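Local structure of peptide methionine sulfoxide reductase MsrA (Treponema denticola ATCC 35405, 5FA9) at residues Ile133-Asp137 / Tyr138-Tyr142. The protein probably reduces both S- and R-methionine sulfoxides in oxidised proteins back to methionine, as a fusion of MsrA and MsrB units that draws on thioredoxin. The protein carries 2 engineered substitutions. Residues are numbered along the deposited sequence; the frame is centred on the assembly and turned at random.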
loop_
_atom_site.group_PDB
_atom_site.type_symbol
_atom_site.label_atom_id
_atom_site.label_comp_id
_atom_site.label_asym_id
_atom_site.label_seq_id
_atom_site.Cartn_x
_atom_site.Cartn_y
_atom_site.Cartn_z
ATOM N N ILE B 133 5.376 -7.542 15.718
ATOM C CA ILE B 133 5.602 -6.524 16.735
ATOM C C ILE B 133 6.669 -5.535 16.284
ATOM O O ILE B 133 7.831 -5.899 16.108
ATOM C CB ILE B 133 6.019 -7.157 18.074
ATOM C CG1 ILE B 133 4.915 -8.086 18.585
ATOM C CG2 ILE B 133 6.331 -6.079 19.100
ATOM C CD1 ILE B 133 5.348 -8.984 19.721
ATOM N N LEU B 134 6.261 -4.284 16.095
ATOM C CA LEU B 134 7.159 -3.231 15.633
ATOM C C LEU B 134 8.299 -2.994 16.618
ATOM O O LEU B 134 8.069 -2.805 17.812
ATOM C CB LEU B 134 6.382 -1.932 15.407
ATOM C CG LEU B 134 7.090 -0.817 14.637
ATOM C CD1 LEU B 134 7.452 -1.276 13.235
ATOM C CD2 LEU B 134 6.224 0.433 14.590
ATOM N N ALA B 135 9.526 -3.006 16.108
ATOM C CA ALA B 135 10.702 -2.772 16.939
ATOM C C ALA B 135 10.809 -1.301 17.325
ATOM O O ALA B 135 10.149 -0.445 16.734
ATOM C CB ALA B 135 11.962 -3.227 16.220
ATOM N N GLU B 136 11.642 -1.016 18.320
ATOM C CA GLU B 136 11.827 0.346 18.807
ATOM C C GLU B 136 12.470 1.234 17.747
ATOM O O GLU B 136 13.087 0.738 16.804
ATOM C CB GLU B 136 12.680 0.349 20.079
ATOM C CG GLU B 136 12.136 -0.515 21.213
ATOM C CD GLU B 136 12.563 -1.970 21.113
ATOM O OE1 GLU B 136 12.604 -2.512 19.988
ATOM O OE2 GLU B 136 12.860 -2.575 22.165
ATOM N N ASP B 137 12.317 2.546 17.907
ATOM C CA ASP B 137 12.880 3.516 16.969
ATOM C C ASP B 137 14.397 3.383 16.870
ATOM O O ASP B 137 14.997 3.742 15.857
ATOM C CB ASP B 137 12.503 4.939 17.383
ATOM C CG ASP B 137 11.011 5.191 17.306
ATOM O OD1 ASP B 137 10.438 5.039 16.206
ATOM O OD2 ASP B 137 10.411 5.542 18.343
ATOM N N TYR B 138 15.002 2.873 17.938
ATOM C CA TYR B 138 16.427 2.567 17.961
ATOM C C TYR B 138 16.804 1.605 16.836
ATOM O O TYR B 138 17.842 1.764 16.194
ATOM C CB TYR B 138 16.814 1.976 19.319
ATOM C CG TYR B 138 18.276 1.614 19.448
ATOM C CD1 TYR B 138 19.248 2.598 19.555
ATOM C CD2 TYR B 138 18.682 0.286 19.467
ATOM C CE1 TYR B 138 20.587 2.271 19.675
ATOM C CE2 TYR B 138 20.015 -0.052 19.587
ATOM C CZ TYR B 138 20.963 0.944 19.690
ATOM O OH TYR B 138 22.293 0.613 19.809
ATOM N N HIS B 139 15.952 0.611 16.604
ATOM C CA HIS B 139 16.208 -0.406 15.589
ATOM C C HIS B 139 15.711 -0.004 14.201
ATOM O O HIS B 139 15.946 -0.716 13.224
ATOM C CB HIS B 139 15.562 -1.731 15.998
ATOM C CG HIS B 139 16.129 -2.316 17.254
ATOM N ND1 HIS B 139 17.466 -2.624 17.394
ATOM C CD2 HIS B 139 15.541 -2.653 18.426
ATOM C CE1 HIS B 139 17.676 -3.124 18.598
ATOM N NE2 HIS B 139 16.524 -3.152 19.245
ATOM N N GLN B 140 15.028 1.132 14.113
ATOM C CA GLN B 140 14.494 1.600 12.837
ATOM C C GLN B 140 15.525 2.434 12.088
ATOM O O GLN B 140 15.986 3.459 12.593
ATOM C CB GLN B 140 13.213 2.408 13.052
ATOM C CG GLN B 140 12.103 1.631 13.744
ATOM C CD GLN B 140 11.605 0.460 12.918
ATOM O OE1 GLN B 140 11.707 0.460 11.691
ATOM N NE2 GLN B 140 11.064 -0.550 13.590
ATOM N N ASP B 141 15.870 1.990 10.879
ATOM C CA ASP B 141 16.951 2.586 10.097
ATOM C C ASP B 141 18.222 2.680 10.933
ATOM O O ASP B 141 18.860 3.731 11.005
ATOM C CB ASP B 141 16.551 3.966 9.567
ATOM C CG ASP B 141 15.715 3.884 8.305
ATOM O OD1 ASP B 141 15.848 2.884 7.568
ATOM O OD2 ASP B 141 14.926 4.816 8.049
ATOM N N TYR B 142 18.571 1.564 11.567
ATOM C CA TYR B 142 19.714 1.490 12.469
ATOM C C TYR B 142 21.019 1.852 11.767
ATOM O O TYR B 142 21.794 2.669 12.266
ATOM C CB TYR B 142 19.811 0.086 13.073
ATOM C CG TYR B 142 21.009 -0.136 13.969
ATOM C CD1 TYR B 142 20.958 0.182 15.320
ATOM C CD2 TYR B 142 22.184 -0.685 13.470
ATOM C CE1 TYR B 142 22.048 -0.026 16.145
ATOM C CE2 TYR B 142 23.279 -0.896 14.287
ATOM C CZ TYR B 142 23.205 -0.565 15.623
ATOM O OH TYR B 142 24.292 -0.775 16.440
#
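Gln140 folds back over Ala135, Glu136 and Asp137 in two overlapping beta turns, 136-139 and 137-140, that follow edge strand 132-134 of the MsrA mixed sheet and lead to helix 142-145. Each turn is closed by a backbone bond: His139 N donates to Glu136 O (2.9 Å), and Gln140 N reaches Asp137 O weakly, at 3.1 Å. Asp137 O also accepts a hydrogen bond from Lys145 NZ and has Gln140 CB 3.6 Å away.

With CG anti to the carbonyl carbon (chi1 -59°), Gln140 CG lies 3.3 Å from Glu136 O and packs against Asp137 CA; a bend at the second torsion then swings the amide back toward Ala135. There Gln140 NE2 donates to Ala135 O at 3.3 Å. The N-H points nearly straight at its acceptor (162°), and Ala135 O lies close to the amide plane of Gln140, yet the donor sits well above the carbonyl plane of Ala135. The same NE2 also bonds Thr30 O, so one amide nitrogen joins the loop just after strand 132-134 to the neighbouring strand 25-33. Leu134 crosses the glutamine at about a right angle, with Leu134 CD1 3.7 Å from Gln140 NE2.

His139 packs its CB 3.9 Å from Ala135 CB. One face of its imidazole is met by Tyr138 CD2, offset toward the rim, while ND1 is hydrogen-bonded to Trp13 NE1. The histidine belongs to the pocket that holds the bound dithiane-diol, together with Phe12, Trp13 and the engineered Ser11 at the predicted active-site position; the turn thus places His139 in touch with the ligand. Glu136 runs alongside His139 in the same direction, its carboxylate turned 67° from the ring, and Glu136 OE1 stands at the edge of the imidazole, 3.3 Å from His139 CD2.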